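Local coordinates for hypothetical protein TM841 (Thermotoga maritima, PDB 1MGP) that binds long-chain fatty acids such as palmitate and may take part in lipid transport or fatty acid metabolism, at residues 91-96 with 128-133; 150-155 with 181-186; 217-220 with 225-228. All coordinates share one frame; numbering follows the deposited sequence.

Overall arrangement
The three contacts follow one another along the chain, each closing before the next opens. Contact 1 packs helix 93-105 against helix 123-133, flanking the sheet that holds strands 48-56 and 110-115; its centre lies about 24 Å from that of contact 2 and about 30 Å from that of contact 3. Contacts 2 and 3 belong together, their centres about 16 Å apart: strands 183-189 and 214-221 are neighbours in the second six-stranded sheet, where I220 N probably bonds to A185 O. Palmitate appears to span the two α/β domains. T88 and S121 hold its carboxylate end, while its chain reaches A185 of contact 2 and L225 of contact 3.

Contact 1. Residues 91-96 with 128-133; sequences PSVEDF and VLASKE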
loop_
_atom_site.group_PDB
_atom_site.type_symbol
_atom_site.label_atom_id
_atom_site.label_comp_id
_atom_site.label_asym_id
_atom_site.label_seq_id
_atom_site.Cartn_x
_atom_site.Cartn_y
_atom_site.Cartn_z
ATOM N N PRO A 91 -10.127 -7.694 -6.845
ATOM C CA PRO A 91 -9.979 -8.295 -8.170
ATOM C C PRO A 91 -10.841 -9.553 -8.140
ATOM O O PRO A 91 -11.145 -10.066 -7.065
ATOM C CB PRO A 91 -8.491 -8.646 -8.238
ATOM C CG PRO A 91 -7.852 -7.732 -7.221
ATOM C CD PRO A 91 -8.856 -7.728 -6.103
ATOM N N SER A 92 -11.239 -10.053 -9.300
ATOM C CA SER A 92 -12.049 -11.263 -9.324
ATOM C C SER A 92 -11.112 -12.448 -9.153
ATOM O O SER A 92 -9.897 -12.307 -9.276
ATOM C CB SER A 92 -12.776 -11.391 -10.663
ATOM O OG SER A 92 -11.847 -11.641 -11.705
ATOM N N VAL A 93 -11.677 -13.612 -8.858
ATOM C CA VAL A 93 -10.885 -14.824 -8.706
ATOM C C VAL A 93 -10.243 -15.097 -10.058
ATOM O O VAL A 93 -9.079 -15.483 -10.144
ATOM C CB VAL A 93 -11.781 -16.015 -8.300
ATOM C CG1 VAL A 93 -11.027 -17.332 -8.456
ATOM C CG2 VAL A 93 -12.247 -15.833 -6.857
ATOM N N GLU A 94 -11.018 -14.883 -11.115
ATOM C CA GLU A 94 -10.549 -15.078 -12.483
ATOM C C GLU A 94 -9.323 -14.205 -12.753
ATOM O O GLU A 94 -8.371 -14.652 -13.388
ATOM C CB GLU A 94 -11.671 -14.726 -13.463
ATOM C CG GLU A 94 -11.284 -14.774 -14.932
ATOM C CD GLU A 94 -12.374 -14.208 -15.837
ATOM O OE1 GLU A 94 -12.158 -14.145 -17.069
ATOM O OE2 GLU A 94 -13.446 -13.824 -15.315
ATOM N N ASP A 95 -9.345 -12.959 -12.278
ATOM C CA ASP A 95 -8.203 -12.063 -12.476
ATOM C C ASP A 95 -6.947 -12.659 -11.856
ATOM O O ASP A 95 -5.874 -12.623 -12.453
ATOM C CB ASP A 95 -8.442 -10.689 -11.835
ATOM C CG ASP A 95 -9.499 -9.886 -12.550
ATOM O OD1 ASP A 95 -9.655 -10.076 -13.776
ATOM O OD2 ASP A 95 -10.159 -9.053 -11.884
ATOM N N PHE A 96 -7.077 -13.182 -10.641
ATOM C CA PHE A 96 -5.937 -13.779 -9.965
ATOM C C PHE A 96 -5.451 -15.020 -10.705
ATOM O O PHE A 96 -4.255 -15.167 -10.951
ATOM C CB PHE A 96 -6.299 -14.135 -8.519
ATOM C CG PHE A 96 -6.108 -12.997 -7.554
ATOM C CD1 PHE A 96 -4.831 -12.523 -7.268
ATOM C CD2 PHE A 96 -7.201 -12.385 -6.950
ATOM C CE1 PHE A 96 -4.641 -11.447 -6.392
ATOM C CE2 PHE A 96 -7.024 -11.310 -6.074
ATOM C CZ PHE A 96 -5.741 -10.843 -5.796
ATOM N N VAL A 128 -6.462 -16.193 -2.249
ATOM C CA VAL A 128 -6.334 -17.526 -1.668
ATOM C C VAL A 128 -7.163 -18.545 -2.446
ATOM O O VAL A 128 -6.684 -19.634 -2.771
ATOM C CB VAL A 128 -6.801 -17.528 -0.193
ATOM C CG1 VAL A 128 -6.769 -18.943 0.370
ATOM C CG2 VAL A 128 -5.903 -16.614 0.628
ATOM N N LEU A 129 -8.410 -18.186 -2.734
ATOM C CA LEU A 129 -9.314 -19.065 -3.473
ATOM C C LEU A 129 -8.738 -19.392 -4.849
ATOM O O LEU A 129 -8.720 -20.553 -5.265
ATOM C CB LEU A 129 -10.683 -18.396 -3.628
ATOM C CG LEU A 129 -11.779 -19.199 -4.329
ATOM C CD1 LEU A 129 -11.935 -20.555 -3.655
ATOM C CD2 LEU A 129 -13.090 -18.423 -4.272
ATOM N N ALA A 130 -8.269 -18.365 -5.550
ATOM C CA ALA A 130 -7.682 -18.551 -6.870
ATOM C C ALA A 130 -6.443 -19.444 -6.804
ATOM O O ALA A 130 -6.211 -20.256 -7.703
ATOM C CB ALA A 130 -7.314 -17.204 -7.469
ATOM N N SER A 131 -5.651 -19.298 -5.744
ATOM C CA SER A 131 -4.427 -20.090 -5.597
ATOM C C SER A 131 -4.688 -21.594 -5.520
ATOM O O SER A 131 -3.806 -22.399 -5.825
ATOM C CB SER A 131 -3.654 -19.662 -4.345
ATOM O OG SER A 131 -4.287 -20.128 -3.160
ATOM N N LYS A 132 -5.899 -21.965 -5.116
ATOM C CA LYS A 132 -6.273 -23.371 -4.980
ATOM C C LYS A 132 -6.562 -24.075 -6.296
ATOM O O LYS A 132 -6.448 -25.297 -6.392
ATOM C CB LYS A 132 -7.517 -23.501 -4.102
ATOM C CG LYS A 132 -7.300 -23.203 -2.635
ATOM C CD LYS A 132 -8.604 -23.384 -1.882
ATOM C CE LYS A 132 -8.437 -23.157 -0.391
ATOM N NZ LYS A 132 -9.767 -23.190 0.287
ATOM N N GLU A 133 -6.942 -23.304 -7.308
ATOM C CA GLU A 133 -7.308 -23.864 -8.598
ATOM C C GLU A 133 -6.221 -23.889 -9.667
ATOM O O GLU A 133 -6.433 -24.428 -10.749
ATOM C CB GLU A 133 -8.533 -23.114 -9.121
ATOM C CG GLU A 133 -9.764 -23.325 -8.256
ATOM C CD GLU A 133 -10.852 -22.286 -8.489
ATOM O OE1 GLU A 133 -10.991 -21.803 -9.633
ATOM O OE2 GLU A 133 -11.577 -21.966 -7.521
#
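V93 and A130 bring the two backbones closest, their CA atoms 5.2 Å apart where the first turn of helix 93-105 packs against the C-terminal part of helix 123-133. This is helix-helix packing in the α/β domain that holds the carboxylate end of palmitate, and the small side chain of A130 is consistent with so near an approach. Its CB points into the other helix and meets it at two places one turn apart. F96 CB lies 3.4 Å from A130 CB, a tight methylene-to-methyl contact, and V93 CG1 comes within 3.8 Å of the same methyl. The backbone carbonyl of V93 also borders this methyl, with V93 O 3.6 Å from A130 CB.

V93 divides its two branches between two neighbours. With CG1 anti to the backbone N (chi1 167°), that methyl lies against A130, while CG2 meets L129 CD2 at 3.8 Å, the two side chains crossing at about a right angle on the more open margin of the contact. F96 behaves differently: its CB makes the closest touch to A130, and the ring then leads away from residues 128-133. The F96 side chain also packs on S126 and A127, one turn earlier in the same helix, and on I51 of strand 48-56. Nearby, E133 OE1 forms a salt bridge with K97.

The start of helix 93-105 is fixed by a capping box. D95 N donates to S92 OG at 2.9 Å. D95 OD2 also bonds to Y54 OH, which ties the cap to strand 48-56. In the returning bond, S92 N reaches D95 OD2 at 3.0 Å from above the carboxylate plane, 41° out of it.

Contact 2. Residues 150-155 with 181-186; sequences IPLPAR and KDFKAI. With PLM (palmitic acid), chain B.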
loop_
_atom_site.group_PDB
_atom_site.type_symbol
_atom_site.label_atom_id
_atom_site.label_comp_id
_atom_site.label_asym_id
_atom_site.label_seq_id
_atom_site.Cartn_x
_atom_site.Cartn_y
_atom_site.Cartn_z
ATOM N N ILE A 150 2.708 -1.704 2.111
ATOM C CA ILE A 150 2.773 -3.043 1.534
ATOM C C ILE A 150 4.026 -3.374 0.718
ATOM O O ILE A 150 4.566 -4.472 0.840
ATOM C CB ILE A 150 1.518 -3.335 0.673
ATOM C CG1 ILE A 150 0.266 -3.263 1.554
ATOM C CG2 ILE A 150 1.628 -4.713 0.032
ATOM C CD1 ILE A 150 -1.037 -3.406 0.792
ATOM N N PRO A 151 4.509 -2.439 -0.117
ATOM C CA PRO A 151 5.711 -2.753 -0.904
ATOM C C PRO A 151 6.960 -3.008 -0.056
ATOM O O PRO A 151 7.928 -3.611 -0.536
ATOM C CB PRO A 151 5.874 -1.524 -1.802
ATOM C CG PRO A 151 4.464 -0.990 -1.920
ATOM C CD PRO A 151 3.962 -1.128 -0.503
ATOM N N LEU A 152 6.934 -2.553 1.196
ATOM C CA LEU A 152 8.073 -2.721 2.100
ATOM C C LEU A 152 8.383 -4.197 2.368
ATOM O O LEU A 152 9.510 -4.642 2.159
ATOM C CB LEU A 152 7.825 -1.957 3.408
ATOM C CG LEU A 152 7.666 -0.443 3.204
ATOM C CD1 LEU A 152 7.226 0.223 4.508
ATOM C CD2 LEU A 152 8.983 0.148 2.695
ATOM N N PRO A 153 7.402 -4.970 2.860
ATOM C CA PRO A 153 7.722 -6.382 3.092
ATOM C C PRO A 153 7.955 -7.119 1.768
ATOM O O PRO A 153 8.633 -8.145 1.736
ATOM C CB PRO A 153 6.498 -6.900 3.853
ATOM C CG PRO A 153 5.390 -5.935 3.443
ATOM C CD PRO A 153 6.106 -4.618 3.464
ATOM N N ALA A 154 7.390 -6.594 0.679
ATOM C CA ALA A 154 7.558 -7.200 -0.641
ATOM C C ALA A 154 9.020 -7.095 -1.067
ATOM O O ALA A 154 9.592 -8.059 -1.590
ATOM C CB ALA A 154 6.662 -6.501 -1.670
ATOM N N ARG A 155 9.626 -5.928 -0.847
ATOM C CA ARG A 155 11.035 -5.740 -1.201
ATOM C C ARG A 155 11.925 -6.576 -0.287
ATOM O O ARG A 155 12.921 -7.148 -0.734
ATOM C CB ARG A 155 11.451 -4.264 -1.102
ATOM C CG ARG A 155 12.970 -4.065 -1.185
ATOM C CD ARG A 155 13.389 -2.603 -1.236
ATOM N NE ARG A 155 12.910 -1.848 -0.085
ATOM C CZ ARG A 155 13.086 -0.541 0.072
ATOM N NH1 ARG A 155 13.738 0.159 -0.849
ATOM N NH2 ARG A 155 12.586 0.070 1.137
ATOM N N LYS A 181 6.097 -5.074 14.756
ATOM C CA LYS A 181 5.538 -3.878 14.132
ATOM C C LYS A 181 6.584 -3.102 13.327
ATOM O O LYS A 181 6.624 -1.871 13.366
ATOM C CB LYS A 181 4.923 -2.969 15.202
ATOM C CG LYS A 181 3.840 -3.645 16.038
ATOM C CD LYS A 181 3.144 -2.664 16.978
ATOM C CE LYS A 181 4.092 -2.110 18.036
ATOM N NZ LYS A 181 3.411 -1.119 18.926
ATOM N N ASP A 182 7.414 -3.827 12.582
ATOM C CA ASP A 182 8.462 -3.204 11.779
ATOM C C ASP A 182 7.971 -2.483 10.527
ATOM O O ASP A 182 8.686 -1.652 9.968
ATOM C CB ASP A 182 9.511 -4.245 11.390
ATOM C CG ASP A 182 10.398 -4.636 12.556
ATOM O OD1 ASP A 182 10.290 -4.000 13.630
ATOM O OD2 ASP A 182 11.210 -5.568 12.397
ATOM N N PHE A 183 6.763 -2.809 10.083
ATOM C CA PHE A 183 6.195 -2.166 8.904
ATOM C C PHE A 183 4.977 -1.368 9.345
ATOM O O PHE A 183 4.019 -1.927 9.882
ATOM C CB PHE A 183 5.813 -3.217 7.863
ATOM C CG PHE A 183 6.979 -4.039 7.382
ATOM C CD1 PHE A 183 8.043 -3.437 6.720
ATOM C CD2 PHE A 183 7.022 -5.411 7.612
ATOM C CE1 PHE A 183 9.131 -4.187 6.290
ATOM C CE2 PHE A 183 8.111 -6.173 7.185
ATOM C CZ PHE A 183 9.168 -5.561 6.526
ATOM N N LYS A 184 5.017 -0.060 9.116
ATOM C CA LYS A 184 3.935 0.820 9.537
ATOM C C LYS A 184 3.305 1.641 8.414
ATOM O O LYS A 184 3.954 1.964 7.418
ATOM C CB LYS A 184 4.457 1.777 10.612
ATOM C CG LYS A 184 5.169 1.085 11.774
ATOM C CD LYS A 184 5.821 2.107 12.706
ATOM C CE LYS A 184 6.574 1.436 13.864
ATOM N NZ LYS A 184 5.659 0.674 14.767
ATOM N N ALA A 185 2.031 1.977 8.602
ATOM C CA ALA A 185 1.272 2.791 7.655
ATOM C C ALA A 185 0.647 3.925 8.461
ATOM O O ALA A 185 -0.308 3.708 9.215
ATOM C CB ALA A 185 0.182 1.956 6.992
ATOM N N ILE A 186 1.191 5.131 8.304
ATOM C CA ILE A 186 0.710 6.306 9.031
ATOM C C ILE A 186 0.422 7.428 8.030
ATOM O O ILE A 186 1.248 7.717 7.164
ATOM C CB ILE A 186 1.776 6.754 10.058
ATOM C CG1 ILE A 186 2.135 5.561 10.956
ATOM C CG2 ILE A 186 1.256 7.923 10.898
ATOM C CD1 ILE A 186 3.409 5.747 11.774
HETATM C C1 PLM B . -12.057 -3.169 -2.047
HETATM O O1 PLM B . -12.013 -4.383 -1.767
HETATM O O2 PLM B . -13.034 -2.644 -2.621
HETATM C C2 PLM B . -10.866 -2.292 -1.670
HETATM C C3 PLM B . -11.053 -1.537 -0.354
HETATM C C4 PLM B . -9.827 -0.687 -0.061
HETATM C C5 PLM B . -9.967 0.078 1.238
HETATM C C6 PLM B . -8.886 1.119 1.400
HETATM C C7 PLM B . -9.056 1.904 2.689
HETATM C C8 PLM B . -8.121 3.098 2.725
HETATM C C9 PLM B . -6.827 2.764 3.450
HETATM C CA PLM B . -5.737 3.752 3.097
HETATM C CB PLM B . -4.476 3.483 3.888
HETATM C CC PLM B . -3.397 4.481 3.507
HETATM C CD PLM B . -2.105 4.240 4.286
HETATM C CE PLM B . -1.026 5.256 3.878
HETATM C CF PLM B . 0.300 5.033 4.608
HETATM C CG PLM B . 1.225 4.093 3.840
#
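F183 carries this contact, laying its ring against L152 and P153 in the N-terminal part of helix 151-162. Beneath one face of the ring sits the pyrrolidine of P153. P153 CD stands 4.0 Å from the centroid of the F183 ring and only 12° off its normal, a CH-pi contact almost centred on the face. The proline extends beneath the ring toward its far side, where P153 CB is 3.8 Å from F183 CE2, so a broad part of the aromatic surface is used.

L152 comes in obliquely from the same side as the proline, near the CD1-CE1 edge, its CB 3.6 Å from F183 CD1. The touching is done by the CB methylene, and the L152 side chain also packs on E307 of strand 302-308, as F183 does. The phenyl CG lies anti to the carbonyl carbon (chi1 -61°), a setting that carries the ring from the strand onto the helix.

F183 opens its strand just after a Schellman motif, with K181 as C-prime residue, has ended helix 167-179. K184 turns away from the helix, and its NZ bonds to K181 O at 3.1 Å and forms a salt bridge with D248. Further along, A185 CB lies 3.9 Å from palmitate CF, near the end of the lipid tail. Helix 151-162, which follows strand 138-142 of the first sheet, thus packs against the first residue of an inner strand of the second, a helix-on-strand contact of an α/β fold.

Contact 3. Residues 217-220 with 225-228; sequences CLHI and LIPY. With PLM (palmitic acid), chain B.
Strands 217-220 and 225-228 run antiparallel, their axes 4.6 Å apart at closest and 145° between directions, as the two arms of a β-hairpin. H219 and I226 form the hydrogen-bonded pair: I226 N gives to H219 O at 2.8 Å, and H219 N returns a bond to I226 O. A third bond, Y228 N to C217 O at 2.9 Å, continues the ladder.

Y228 and H219 both place their rings between the backbone N and the carbonyl carbon, which folds each back over the opposite strand. C217 CB sits over one face of the Y228 ring, 4.0 Å from its centroid, in a CH-pi contact. The H219 ring turns its edge to the backbone, with CD2 3.3 Å from I226 O, and its plane stands 84° to that of Y228.

L218, I220, L225 and P227 point to the other face. L218 CD2 packs on P227 CG at 3.6 Å, while I220 and L225 lie side by side. L225 CD2 also touches palmitate C9 at 3.8 Å, so L225 helps line the lipid pocket.

Strand 214-221 pairs on its other side with strand 183-189. Helix 234-246 covers the C217 and Y228 side, where K244 makes a cation-pi contact with Y228, and helix 193-198 meets L218 and L225 through L195.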
loop_
_atom_site.group_PDB
_atom_site.type_symbol
_atom_site.label_atom_id
_atom_site.label_comp_id
_atom_site.label_asym_id
_atom_site.label_seq_id
_atom_site.Cartn_x
_atom_site.Cartn_y
_atom_site.Cartn_z
ATOM N N CYS A 217 -5.572 12.404 11.372
ATOM C CA CYS A 217 -4.420 11.519 11.306
ATOM C C CYS A 217 -4.816 10.106 11.682
ATOM O O CYS A 217 -5.506 9.889 12.678
ATOM C CB CYS A 217 -3.332 12.004 12.263
ATOM S SG CYS A 217 -2.889 13.722 12.010
ATOM N N LEU A 218 -4.366 9.140 10.888
ATOM C CA LEU A 218 -4.683 7.745 11.156
ATOM C C LEU A 218 -3.466 6.856 11.006
ATOM O O LEU A 218 -2.437 7.265 10.476
ATOM C CB LEU A 218 -5.749 7.237 10.185
ATOM C CG LEU A 218 -7.098 7.945 10.057
ATOM C CD1 LEU A 218 -7.015 9.052 9.009
ATOM C CD2 LEU A 218 -8.138 6.921 9.649
ATOM N N HIS A 219 -3.594 5.627 11.487
ATOM C CA HIS A 219 -2.538 4.644 11.340
ATOM C C HIS A 219 -3.233 3.296 11.289
ATOM O O HIS A 219 -4.369 3.161 11.739
ATOM C CB HIS A 219 -1.534 4.703 12.495
ATOM C CG HIS A 219 -2.073 4.220 13.802
ATOM N ND1 HIS A 219 -1.374 3.354 14.616
ATOM C CD2 HIS A 219 -3.222 4.509 14.458
ATOM C CE1 HIS A 219 -2.069 3.130 15.717
ATOM N NE2 HIS A 219 -3.194 3.819 15.647
ATOM N N ILE A 220 -2.576 2.305 10.708
ATOM C CA ILE A 220 -3.184 0.992 10.622
ATOM C C ILE A 220 -2.692 0.142 11.776
ATOM O O ILE A 220 -1.492 -0.001 11.982
ATOM C CB ILE A 220 -2.829 0.290 9.297
ATOM C CG1 ILE A 220 -3.267 1.166 8.117
ATOM C CG2 ILE A 220 -3.515 -1.079 9.246
ATOM C CD1 ILE A 220 -3.020 0.539 6.744
ATOM N N LEU A 225 -8.104 0.639 10.147
ATOM C CA LEU A 225 -7.794 2.062 10.089
ATOM C C LEU A 225 -8.175 2.721 11.412
ATOM O O LEU A 225 -9.346 2.742 11.789
ATOM C CB LEU A 225 -8.559 2.724 8.944
ATOM C CG LEU A 225 -8.288 2.163 7.547
ATOM C CD1 LEU A 225 -9.096 2.950 6.526
ATOM C CD2 LEU A 225 -6.795 2.242 7.237
ATOM N N ILE A 226 -7.187 3.270 12.108
ATOM C CA ILE A 226 -7.438 3.898 13.396
ATOM C C ILE A 226 -7.192 5.401 13.444
ATOM O O ILE A 226 -6.046 5.849 13.442
ATOM C CB ILE A 226 -6.565 3.263 14.501
ATOM C CG1 ILE A 226 -6.740 1.739 14.515
ATOM C CG2 ILE A 226 -6.920 3.883 15.854
ATOM C CD1 ILE A 226 -8.176 1.271 14.688
ATOM N N PRO A 227 -8.268 6.203 13.484
ATOM C CA PRO A 227 -8.096 7.658 13.548
ATOM C C PRO A 227 -7.580 7.937 14.955
ATOM O O PRO A 227 -8.191 7.494 15.928
ATOM C CB PRO A 227 -9.519 8.185 13.364
ATOM C CG PRO A 227 -10.210 7.091 12.609
ATOM C CD PRO A 227 -9.680 5.850 13.266
ATOM N N TYR A 228 -6.463 8.641 15.086
ATOM C CA TYR A 228 -5.952 8.902 16.425
ATOM C C TYR A 228 -5.810 10.380 16.757
ATOM O O TYR A 228 -5.491 10.726 17.891
ATOM C CB TYR A 228 -4.602 8.206 16.647
ATOM C CG TYR A 228 -3.459 8.739 15.803
ATOM C CD1 TYR A 228 -3.232 8.260 14.510
ATOM C CD2 TYR A 228 -2.612 9.736 16.295
ATOM C CE1 TYR A 228 -2.188 8.763 13.726
ATOM C CE2 TYR A 228 -1.569 10.246 15.523
ATOM C CZ TYR A 228 -1.361 9.756 14.242
ATOM O OH TYR A 228 -0.328 10.258 13.483
HETATM C C1 PLM B . -12.057 -3.169 -2.047
HETATM O O1 PLM B . -12.013 -4.383 -1.767
HETATM O O2 PLM B . -13.034 -2.644 -2.621
HETATM C C2 PLM B . -10.866 -2.292 -1.670
HETATM C C3 PLM B . -11.053 -1.537 -0.354
HETATM C C4 PLM B . -9.827 -0.687 -0.061
HETATM C C5 PLM B . -9.967 0.078 1.238
HETATM C C6 PLM B . -8.886 1.119 1.400
HETATM C C7 PLM B . -9.056 1.904 2.689
HETATM C C8 PLM B . -8.121 3.098 2.725
HETATM C C9 PLM B . -6.827 2.764 3.450
HETATM C CA PLM B . -5.737 3.752 3.097
HETATM C CB PLM B . -4.476 3.483 3.888
HETATM C CC PLM B . -3.397 4.481 3.507
HETATM C CD PLM B . -2.105 4.240 4.286
HETATM C CE PLM B . -1.026 5.256 3.878
HETATM C CF PLM B . 0.300 5.033 4.608
HETATM C CG PLM B . 1.225 4.093 3.840
#